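Local coordinates for sensor protein dcuS (Escherichia coli, PDB 3BY8), which senses C4-dicarboxylates through this periplasmic domain and, as a membrane-bound histidine kinase, activates the response regulator DcuR by phosphorylation, at residues Ile86-Ala89 with Glu94-Ala97; Glu48-Arg53 with Leu57-Thr62; Thr111-Tyr114 with Gln120-Val123. All blocks are in the same frame, centred on the assembly; numbering follows the deposited sequence. Where two conformers were deposited one is given.

Contact 1 (Ile86-Ala89 with Glu94-Ala97); sequences ILKA and ENVA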
ATOM      1  N   ILE A  86       1.521  -3.022   9.284  1.00 11.10           N
ATOM      2  CA  ILE A  86       2.405  -2.010   8.719  1.00 11.44           C
ATOM      3  C   ILE A  86       3.668  -1.824   9.576  1.00 11.97           C
ATOM      4  O   ILE A  86       4.683  -1.305   9.107  1.00 12.16           O
ATOM      5  CB  ILE A  86       1.692  -0.635   8.610  1.00 11.43           C
ATOM      6  CG1 ILE A  86       2.524   0.319   7.745  1.00 10.58           C
ATOM      7  CG2 ILE A  86       1.457  -0.030  10.017  1.00 11.82           C
ATOM      8  CD1 ILE A  86       1.764   1.554   7.281  1.00 13.27           C
ATOM      9  N   LEU A  87       3.616  -2.261  10.837  1.00 11.25           N
ATOM     10  CA  LEU A  87       4.751  -1.995  11.717  1.00 14.14           C
ATOM     11  C   LEU A  87       6.101  -2.518  11.237  1.00 12.99           C
ATOM     12  O   LEU A  87       7.094  -1.788  11.306  1.00 13.16           O
ATOM     13  CB  LEU A  87       4.437  -2.468  13.145  1.00 13.10           C
ATOM     14  CG  LEU A  87       3.249  -1.738  13.762  1.00 13.36           C
ATOM     15  CD1 LEU A  87       2.795  -2.490  15.024  1.00 13.30           C
ATOM     16  CD2 LEU A  87       3.611  -0.294  14.061  1.00 16.58           C
ATOM     17  N   LYS A  88       6.167  -3.752  10.739  1.00 12.97           N
ATOM     18  CA  LYS A  88       7.448  -4.244  10.241  1.00 13.41           C
ATOM     19  C   LYS A  88       7.986  -3.327   9.122  1.00 12.62           C
ATOM     20  O   LYS A  88       9.183  -3.056   9.041  1.00 14.00           O
ATOM     21  CB  LYS A  88       7.299  -5.674   9.701  1.00 16.14           C
ATOM     22  CG  LYS A  88       7.315  -6.759  10.769  1.00 22.32           C
ATOM     23  CD  LYS A  88       7.207  -8.160  10.157  1.00 26.45           C
ATOM     24  CE  LYS A  88       8.358  -8.451   9.211  1.00 31.77           C
ATOM     25  NZ  LYS A  88       8.320  -9.847   8.658  1.00 36.47           N
ATOM     26  N   ALA A  89       7.087  -2.851   8.261  1.00 11.95           N
ATOM     27  CA  ALA A  89       7.484  -2.010   7.149  1.00 13.28           C
ATOM     28  C   ALA A  89       7.995  -0.652   7.582  1.00 10.97           C
ATOM     29  O   ALA A  89       8.816  -0.059   6.862  1.00 12.38           O
ATOM     30  CB  ALA A  89       6.326  -1.878   6.153  1.00 12.74           C
ATOM     31  N   GLU A  94       9.877  -5.671   4.404  1.00 14.10           N
ATOM     32  CA  GLU A  94       8.617  -5.925   3.722  1.00 12.72           C
ATOM     33  C   GLU A  94       7.780  -6.842   4.593  1.00 12.99           C
ATOM     34  O   GLU A  94       8.311  -7.509   5.513  1.00 15.98           O
ATOM     35  CB  GLU A  94       8.869  -6.591   2.369  1.00 13.39           C
ATOM     36  CG  GLU A  94       9.553  -5.616   1.399  1.00 14.27           C
ATOM     37  CD  GLU A  94       9.672  -6.128  -0.013  1.00 16.78           C
ATOM     38  OE1 GLU A  94       9.900  -7.352  -0.199  1.00 20.90           O
ATOM     39  OE2 GLU A  94       9.553  -5.303  -0.936  1.00 14.53           O
ATOM     40  N   ASN A  95       6.480  -6.871   4.331  1.00 11.60           N
ATOM     41  CA  ASN A  95       5.600  -7.735   5.115  1.00 11.22           C
ATOM     42  C   ASN A  95       4.383  -8.135   4.301  1.00 12.80           C
ATOM     43  O   ASN A  95       3.990  -7.437   3.350  1.00 12.60           O
ATOM     44  CB  ASN A  95       5.180  -7.014   6.411  1.00 12.58           C
ATOM     45  CG  ASN A  95       4.554  -7.941   7.431  1.00 13.00           C
ATOM     46  OD1 ASN A  95       4.883  -9.126   7.493  1.00 15.96           O
ATOM     47  ND2 ASN A  95       3.662  -7.397   8.248  1.00 13.93           N
ATOM     48  N   VAL A  96       3.833  -9.290   4.656  1.00 13.01           N
ATOM     49  CA  VAL A  96       2.651  -9.823   4.022  1.00 12.54           C
ATOM     50  C   VAL A  96       1.791 -10.357   5.182  1.00 12.88           C
ATOM     51  O   VAL A  96       2.298 -11.068   6.072  1.00 15.90           O
ATOM     52  CB  VAL A  96       3.013 -10.990   3.058  1.00 16.01           C
ATOM     53  CG1 VAL A  96       1.745 -11.543   2.393  1.00 17.31           C
ATOM     54  CG2 VAL A  96       4.005 -10.505   1.985  1.00 16.77           C
ATOM     55  N   ALA A  97       0.518 -10.010   5.160  1.00 12.52           N
ATOM     56  CA  ALA A  97      -0.392 -10.415   6.239  1.00 10.91           C
ATOM     57  C   ALA A  97      -1.830 -10.458   5.786  1.00 11.96           C
ATOM     58  O   ALA A  97      -2.183  -9.938   4.727  1.00 15.12           O
ATOM     59  CB  ALA A  97      -0.271  -9.407   7.408  1.00 11.44           C
TER

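Contact 2 (Glu48-Arg53 with Leu57-Thr62); sequences EAVRKR and LFIVVT. With LMR ((2S)-2-hydroxybutanedioic acid), chain B.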
ATOM      1  N   GLU A  48      -4.940   5.483  -7.122  1.00 23.08           N
ATOM      2  CA  GLU A  48      -6.214   4.974  -7.640  1.00 23.66           C
ATOM      3  C   GLU A  48      -6.199   4.335  -9.051  1.00 21.83           C
ATOM      4  O   GLU A  48      -6.829   3.277  -9.271  1.00 24.27           O
ATOM      5  CB  GLU A  48      -7.259   6.086  -7.556  1.00 27.86           C
ATOM      6  CG  GLU A  48      -7.638   6.409  -6.115  1.00 32.21           C
ATOM      7  CD  GLU A  48      -8.367   5.254  -5.452  1.00 34.50           C
ATOM      8  OE1 GLU A  48      -9.451   4.900  -5.961  1.00 37.02           O
ATOM      9  OE2 GLU A  48      -7.863   4.697  -4.447  1.00 29.94           O
ATOM     10  N   ALA A  49      -5.469   4.939  -9.990  1.00 22.85           N
ATOM     11  CA  ALA A  49      -5.370   4.377 -11.348  1.00 20.92           C
ATOM     12  C   ALA A  49      -4.625   3.049 -11.299  1.00 21.15           C
ATOM     13  O   ALA A  49      -5.044   2.046 -11.907  1.00 21.65           O
ATOM     14  CB  ALA A  49      -4.639   5.355 -12.263  1.00 23.36           C
ATOM     15  N   VAL A  50      -3.523   3.024 -10.546  1.00 17.22           N
ATOM     16  CA  VAL A  50      -2.744   1.813 -10.450  1.00 19.02           C
ATOM     17  C   VAL A  50      -3.542   0.688  -9.795  1.00 18.74           C
ATOM     18  O   VAL A  50      -3.424  -0.480 -10.162  1.00 19.00           O
ATOM     19  CB  VAL A  50      -1.484   2.097  -9.655  1.00 14.71           C
ATOM     20  CG1 VAL A  50      -0.713   0.830  -9.438  1.00 16.12           C
ATOM     21  CG2 VAL A  50      -0.642   3.129 -10.434  1.00 15.93           C
ATOM     22  N   ARG A  51      -4.355   1.045  -8.813  0.50 20.67           N
ATOM     23  CA  ARG A  51      -5.149   0.051  -8.110  0.50 21.47           C
ATOM     24  C   ARG A  51      -6.103  -0.665  -9.063  0.50 22.44           C
ATOM     25  O   ARG A  51      -6.170  -1.898  -9.098  0.50 21.54           O
ATOM     26  CB  ARG A  51      -5.943   0.730  -7.004  0.50 23.39           C
ATOM     27  CG  ARG A  51      -6.497  -0.226  -5.971  0.50 25.34           C
ATOM     28  CD  ARG A  51      -7.504   0.493  -5.110  0.50 28.19           C
ATOM     29  NE  ARG A  51      -8.766   0.670  -5.820  0.50 30.44           N
ATOM     30  CZ  ARG A  51      -9.625   1.656  -5.584  0.50 33.37           C
ATOM     31  NH1 ARG A  51      -9.352   2.565  -4.659  0.50 34.30           N
ATOM     32  NH2 ARG A  51     -10.763   1.721  -6.260  0.50 33.49           N
ATOM     33  N   LYS A  52      -6.842   0.117  -9.839  1.00 22.68           N
ATOM     34  CA  LYS A  52      -7.789  -0.442 -10.798  1.00 24.03           C
ATOM     35  C   LYS A  52      -7.135  -1.390 -11.815  1.00 23.86           C
ATOM     36  O   LYS A  52      -7.576  -2.523 -12.018  1.00 24.88           O
ATOM     37  CB  LYS A  52      -8.480   0.713 -11.518  1.00 26.49           C
ATOM     38  CG  LYS A  52      -9.406   0.285 -12.639  1.00 33.12           C
ATOM     39  CD  LYS A  52     -10.109   1.495 -13.247  1.00 35.81           C
ATOM     40  CE  LYS A  52     -11.100   1.093 -14.336  1.00 38.85           C
ATOM     41  NZ  LYS A  52     -11.938   2.257 -14.747  1.00 41.13           N
ATOM     42  N   ARG A  53      -6.073  -0.921 -12.446  1.00 25.82           N
ATOM     43  CA  ARG A  53      -5.413  -1.735 -13.461  1.00 24.09           C
ATOM     44  C   ARG A  53      -4.770  -3.027 -12.986  1.00 24.92           C
ATOM     45  O   ARG A  53      -4.599  -3.961 -13.772  1.00 24.34           O
ATOM     46  CB  ARG A  53      -4.361  -0.917 -14.167  1.00 25.51           C
ATOM     47  CG  ARG A  53      -3.713  -1.660 -15.322  1.00 24.14           C
ATOM     48  CD  ARG A  53      -3.895  -0.859 -16.559  1.00 25.65           C
ATOM     49  NE  ARG A  53      -3.058  -1.325 -17.647  1.00 21.53           N
ATOM     50  CZ  ARG A  53      -2.429  -0.535 -18.512  1.00 23.83           C
ATOM     51  NH1 ARG A  53      -2.518   0.789 -18.415  1.00 20.77           N
ATOM     52  NH2 ARG A  53      -1.746  -1.087 -19.512  1.00 21.31           N
ATOM     53  N   LEU A  57      -7.493  -4.117  -4.080  1.00 16.91           N
ATOM     54  CA  LEU A  57      -8.471  -3.525  -3.186  1.00 16.25           C
ATOM     55  C   LEU A  57      -8.094  -2.124  -2.723  1.00 16.62           C
ATOM     56  O   LEU A  57      -8.925  -1.256  -2.574  1.00 16.00           O
ATOM     57  CB  LEU A  57      -8.656  -4.430  -1.950  1.00 15.78           C
ATOM     58  CG  LEU A  57      -9.634  -3.910  -0.887  1.00 14.58           C
ATOM     59  CD1 LEU A  57     -11.089  -4.043  -1.389  1.00 15.90           C
ATOM     60  CD2 LEU A  57      -9.478  -4.718   0.407  1.00 17.46           C
ATOM     61  N   PHE A  58      -6.817  -1.926  -2.421  1.00 13.91           N
ATOM     62  CA  PHE A  58      -6.386  -0.614  -1.987  1.00 15.71           C
ATOM     63  C   PHE A  58      -4.884  -0.423  -2.160  1.00 11.52           C
ATOM     64  O   PHE A  58      -4.132  -1.371  -2.162  1.00 13.62           O
ATOM     65  CB  PHE A  58      -6.713  -0.392  -0.496  1.00 14.81           C
ATOM     66  CG  PHE A  58      -5.853  -1.196   0.478  1.00 15.14           C
ATOM     67  CD1 PHE A  58      -4.564  -0.775   0.834  1.00 14.88           C
ATOM     68  CD2 PHE A  58      -6.374  -2.338   1.101  1.00 14.00           C
ATOM     69  CE1 PHE A  58      -3.816  -1.480   1.799  1.00 12.16           C
ATOM     70  CE2 PHE A  58      -5.623  -3.047   2.076  1.00 13.06           C
ATOM     71  CZ  PHE A  58      -4.346  -2.615   2.425  1.00 12.25           C
ATOM     72  N   ILE A  59      -4.502   0.837  -2.356  1.00 13.64           N
ATOM     73  CA  ILE A  59      -3.090   1.220  -2.417  1.00 11.87           C
ATOM     74  C   ILE A  59      -2.985   2.429  -1.499  1.00 11.81           C
ATOM     75  O   ILE A  59      -3.464   3.524  -1.810  1.00 13.22           O
ATOM     76  CB  ILE A  59      -2.621   1.594  -3.840  1.00 11.58           C
ATOM     77  CG1 ILE A  59      -2.677   0.365  -4.751  1.00 12.99           C
ATOM     78  CG2 ILE A  59      -1.187   2.143  -3.743  1.00 13.18           C
ATOM     79  CD1 ILE A  59      -2.110   0.632  -6.162  1.00 14.09           C
ATOM     80  N   VAL A  60      -2.398   2.213  -0.321  1.00 11.41           N
ATOM     81  CA  VAL A  60      -2.259   3.235   0.688  1.00 10.73           C
ATOM     82  C   VAL A  60      -0.785   3.574   0.967  1.00 12.87           C
ATOM     83  O   VAL A  60      -0.029   2.752   1.455  1.00 11.09           O
ATOM     84  CB  VAL A  60      -2.925   2.742   2.000  1.00 10.42           C
ATOM     85  CG1 VAL A  60      -2.581   3.652   3.185  1.00 11.48           C
ATOM     86  CG2 VAL A  60      -4.434   2.684   1.790  1.00 12.61           C
ATOM     87  N   VAL A  61      -0.391   4.800   0.636  1.00 14.12           N
ATOM     88  CA  VAL A  61       0.965   5.272   0.878  1.00 14.21           C
ATOM     89  C   VAL A  61       0.933   5.992   2.209  1.00 13.26           C
ATOM     90  O   VAL A  61      -0.005   6.742   2.460  1.00 16.51           O
ATOM     91  CB  VAL A  61       1.362   6.290  -0.194  1.00 15.27           C
ATOM     92  CG1 VAL A  61       2.691   6.966   0.157  1.00 16.44           C
ATOM     93  CG2 VAL A  61       1.446   5.603  -1.502  1.00 15.85           C
ATOM     94  N   THR A  62       1.904   5.740   3.082  1.00 13.01           N
ATOM     95  CA  THR A  62       1.975   6.441   4.357  1.00 12.80           C
ATOM     96  C   THR A  62       3.362   7.034   4.584  1.00 15.12           C
ATOM     97  O   THR A  62       4.338   6.668   3.896  1.00 13.89           O
ATOM     98  CB  THR A  62       1.712   5.533   5.586  1.00 15.37           C
ATOM     99  OG1 THR A  62       2.886   4.772   5.906  1.00 14.15           O
ATOM    100  CG2 THR A  62       0.560   4.597   5.323  1.00 15.02           C
TER
HETATM  101  C1  LMR B   1      -5.700   1.272   6.023  1.00 14.13           C
HETATM  102  O1A LMR B   1      -5.691   2.110   5.159  1.00 13.75           O
HETATM  103  O1B LMR B   1      -5.935   1.595   7.206  1.00 14.45           O
HETATM  104  C2  LMR B   1      -5.807  -0.157   5.584  1.00 13.78           C
HETATM  105  O2  LMR B   1      -6.051  -1.065   6.744  1.00 13.56           O
HETATM  106  C3  LMR B   1      -6.762  -0.357   4.392  1.00 13.25           C
HETATM  107  C4  LMR B   1      -8.213  -0.449   4.907  1.00 12.93           C
HETATM  108  O4A LMR B   1      -8.765   0.571   5.318  1.00 14.28           O
HETATM  109  O4B LMR B   1      -8.787  -1.574   4.965  1.00 12.91           O
HETATM  110  O   HOH W   1      -6.102   3.068  -2.894  1.00 23.30           O

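Contact 3 (Thr111-Tyr114 with Gln120-Val123); sequences TPIY and QIGV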
ATOM      1  N   THR A 111       5.838  -2.423   1.592  1.00  9.25           N
ATOM      2  CA  THR A 111       7.246  -2.229   1.263  1.00  9.74           C
ATOM      3  C   THR A 111       7.657  -0.790   1.636  1.00  9.71           C
ATOM      4  O   THR A 111       6.863   0.142   1.540  1.00 10.31           O
ATOM      5  CB  THR A 111       7.528  -2.549  -0.248  1.00  8.91           C
ATOM      6  OG1 THR A 111       8.933  -2.784  -0.426  1.00 11.28           O
ATOM      7  CG2 THR A 111       7.094  -1.385  -1.165  1.00 11.70           C
ATOM      8  N   PRO A 112       8.915  -0.598   2.073  1.00  9.92           N
ATOM      9  CA  PRO A 112       9.349   0.750   2.445  1.00 11.13           C
ATOM     10  C   PRO A 112       9.623   1.688   1.279  1.00 12.44           C
ATOM     11  O   PRO A 112       9.962   1.218   0.169  1.00 13.79           O
ATOM     12  CB  PRO A 112      10.600   0.504   3.313  1.00 13.44           C
ATOM     13  CG  PRO A 112      11.117  -0.828   2.837  1.00 16.05           C
ATOM     14  CD  PRO A 112       9.905  -1.635   2.422  1.00 13.13           C
ATOM     15  N   ILE A 113       9.488   2.993   1.519  1.00 11.56           N
ATOM     16  CA  ILE A 113       9.776   4.049   0.537  1.00 12.12           C
ATOM     17  C   ILE A 113      11.044   4.744   1.071  1.00 11.83           C
ATOM     18  O   ILE A 113      11.092   5.136   2.260  1.00 11.04           O
ATOM     19  CB  ILE A 113       8.652   5.094   0.463  1.00 12.67           C
ATOM     20  CG1 ILE A 113       7.335   4.413   0.066  1.00 10.66           C
ATOM     21  CG2 ILE A 113       9.004   6.178  -0.604  1.00 13.62           C
ATOM     22  CD1 ILE A 113       6.133   5.333   0.060  1.00 12.86           C
ATOM     23  N   TYR A 114      12.053   4.913   0.218  1.00 14.42           N
ATOM     24  CA  TYR A 114      13.311   5.547   0.603  1.00 14.86           C
ATOM     25  C   TYR A 114      13.579   6.812  -0.193  1.00 16.11           C
ATOM     26  O   TYR A 114      13.126   6.933  -1.344  1.00 18.26           O
ATOM     27  CB  TYR A 114      14.446   4.552   0.342  1.00 15.98           C
ATOM     28  CG  TYR A 114      14.380   3.311   1.195  1.00 17.39           C
ATOM     29  CD1 TYR A 114      14.734   3.354   2.549  1.00 19.01           C
ATOM     30  CD2 TYR A 114      13.970   2.092   0.656  1.00 21.32           C
ATOM     31  CE1 TYR A 114      14.681   2.218   3.339  1.00 19.72           C
ATOM     32  CE2 TYR A 114      13.919   0.946   1.446  1.00 18.48           C
ATOM     33  CZ  TYR A 114      14.277   1.019   2.779  1.00 21.37           C
ATOM     34  OH  TYR A 114      14.259  -0.113   3.567  1.00 21.90           O
ATOM     35  N   GLN A 120      14.587   5.963   5.064  1.00 16.54           N
ATOM     36  CA  GLN A 120      13.181   5.640   4.875  1.00 16.06           C
ATOM     37  C   GLN A 120      12.305   6.854   5.105  1.00 15.07           C
ATOM     38  O   GLN A 120      12.455   7.556   6.132  1.00 17.39           O
ATOM     39  CB  GLN A 120      12.753   4.514   5.808  1.00 15.94           C
ATOM     40  CG  GLN A 120      11.484   3.851   5.258  1.00 13.24           C
ATOM     41  CD  GLN A 120      10.969   2.690   6.065  1.00 12.64           C
ATOM     42  OE1 GLN A 120      11.737   1.968   6.723  1.00 15.69           O
ATOM     43  NE2 GLN A 120       9.657   2.461   5.983  1.00 12.33           N
ATOM     44  N   ILE A 121      11.372   7.082   4.174  1.00 14.21           N
ATOM     45  CA  ILE A 121      10.443   8.201   4.261  1.00 14.47           C
ATOM     46  C   ILE A 121       8.966   7.795   4.284  1.00 15.59           C
ATOM     47  O   ILE A 121       8.088   8.636   4.527  1.00 17.24           O
ATOM     48  CB  ILE A 121      10.666   9.235   3.120  1.00 15.59           C
ATOM     49  CG1 ILE A 121      10.556   8.571   1.751  1.00 15.47           C
ATOM     50  CG2 ILE A 121      12.051   9.893   3.303  1.00 14.67           C
ATOM     51  CD1 ILE A 121      10.581   9.556   0.577  1.00 17.06           C
ATOM     52  N   GLY A 122       8.678   6.522   4.041  1.00 12.63           N
ATOM     53  CA  GLY A 122       7.297   6.092   4.074  1.00 13.33           C
ATOM     54  C   GLY A 122       7.145   4.619   3.795  1.00 10.01           C
ATOM     55  O   GLY A 122       8.106   3.861   3.867  1.00 11.43           O
ATOM     56  N   VAL A 123       5.905   4.240   3.508  1.00 10.29           N
ATOM     57  CA  VAL A 123       5.534   2.869   3.219  1.00 10.58           C
ATOM     58  C   VAL A 123       4.459   2.839   2.135  1.00 11.37           C
ATOM     59  O   VAL A 123       3.635   3.739   2.055  1.00 10.05           O
ATOM     60  CB  VAL A 123       4.925   2.215   4.498  1.00 10.24           C
ATOM     61  CG1 VAL A 123       4.391   0.812   4.189  1.00 10.60           C
ATOM     62  CG2 VAL A 123       5.988   2.140   5.596  1.00 12.63           C
TER

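Contact 1 (Ile86-Ala89 with Glu94-Ala97)
K88 and N95 meet where a short turn with helical backbone angles, I86-A89, lies beside the start of the strand that begins at N95, and no hydrogen bond joins the two backbones. Their side chains cross at about a right angle. With chi1 at -81° and an extended chi2, K88 lays its CD against the N95 carboxamide, 3.7 Å from N95 OD1; the bend at chi3 (60°) then carries K88 CE to 3.8 Å from the backbone oxygen E94 O. Nearer the backbones, K88 CB and N95 CB are 4.1 Å apart. K88 NZ lies 3.7 Å from N95 OD1. The amide is anchored at its other end, where N95 ND2 hydrogen-bonds D85 O, just before the turn. That bond fixes the rotation of the amide and ties the strand to the loop leading into I86-A89. The carboxylate of E94 is engaged by R22 in a salt bridge and by T111 OG1 in a hydrogen bond. On the buried side of the turn, I86 and A89 pack on F110 and V123. This is a surface contact between a connecting loop and the outermost strand 95-99 of the antiparallel sheet in the single Cache domain.

Contact 2 (Glu48-Arg53 with Leu57-Thr62)
R51 reaches toward L57 and F58 with CG anti to its backbone N (chi1 -164°) and an extended chi2, which together set its CD methylene against the strand backbone; the bend at chi3 (76°) then turns the guanidinium back toward E48 of its own helix. R51 CD is 3.4 Å from L57 O and 3.5 Å from F58 CA. In the conformer given, of two deposited, the guanidinium closes a salt bridge one helical turn back, R51 NH1 to E48 OE2 at 2.6 Å. The same carboxylate oxygen accepts a hydrogen bond from a water, which in turn accepts from I59 N at 2.8 Å. Thus E48, itself too far away for direct contact, is linked to the strand through a single water, and in that same conformer this water lies at the edge of the R51 guanidinium, in its plane.

The apolar half of the interface is carried by I59. Its CD1 reaches the helix between V50 and R51, 3.6 Å from V50 CG1 and 3.9 Å from R51 CB; the V50 and I59 side chains cross at about a right angle. V20 of helix 8-25 touches both of them.

F58 points the other way, and one face of its ring carries the bound hydroxybutanedioate, whose C3 sits over the ring centre, 3.7 Å above the plane. L57 and F58 both face G127 in a classic beta bulge. Helix 43-53 therefore packs behind an edge strand whose far side, with F58 and V60, lines the C4-dicarboxylate pocket of this Cache sensor domain.

Contact 3 (Thr111-Tyr114 with Gln120-Val123)
I113 and G122 form an antiparallel hydrogen-bonded pair, flanked by the non-hydrogen-bonded pairs P112 with V123 and Y114 with Q120. I113 N donates to G122 O at 2.9 Å. In return, I113 O accepts a nearly straight bond from I121 N at 2.7 Å (168° at the hydrogen) and a weak one from G122 N at 3.3 Å. Two successive amides thus face one carbonyl, and the register slips by one residue.

G122 O is also gripped twice. Q120 NE2 reaches forward along its own strand to donate to it at 3.0 Å, with the acceptor close to the plane of the Q120 amide. I113 N and Q120 NE2 approach this oxygen from opposite faces of its carbonyl plane. The extended Q120 chain, with CG anti to the backbone N (chi1 -159°), carries the amide alongside P112, where NE2 lies 3.4 Å from P112 CB. Q120 NE2 also donates to A89 O, so both the bulge and the neighbouring loop hold the amide in place.

Weaker contacts complete the pairing. T111 O receives a CA-H...O contact from V123 CA at 3.5 Å, and I113 O another from Q120 CA. I113 CG2 makes an apolar contact with I121 CG1 at 3.7 Å, the two side chains crossing at about a right angle, and I113 CD1 extends along the backbone of G122 and V123. On the face bearing P112 and V123, the Y114 ring lies against Q120, its CD1 3.6 Å from Q120 CA, with ring and amide planes 63° apart; the ring also stacks with H118. The amides of I121 and G122, both facing I113, define a classic beta bulge in the hairpin of strands 106-114 and 120-129 at the centre of the Cache sheet.

In the fold
Along the chain the three contacts follow in series, none nested or crossed. Contact 2 comes first, closing the short loop between helix 43-53 and strand 58-63. Contact 1 next closes the turn leading into strand 95-99, at the other edge of the four-stranded sheet, and contact 3 closes the hairpin of the two inner strands. Contact 3 touches both others: two side-chain hydrogen bonds tie it to contact 1, while the backbone bond T62 N to V123 O joins it to contact 2 across neighbouring strands. Contacts 1 and 2, their centres about 17 Å apart, touch through I86 and T62.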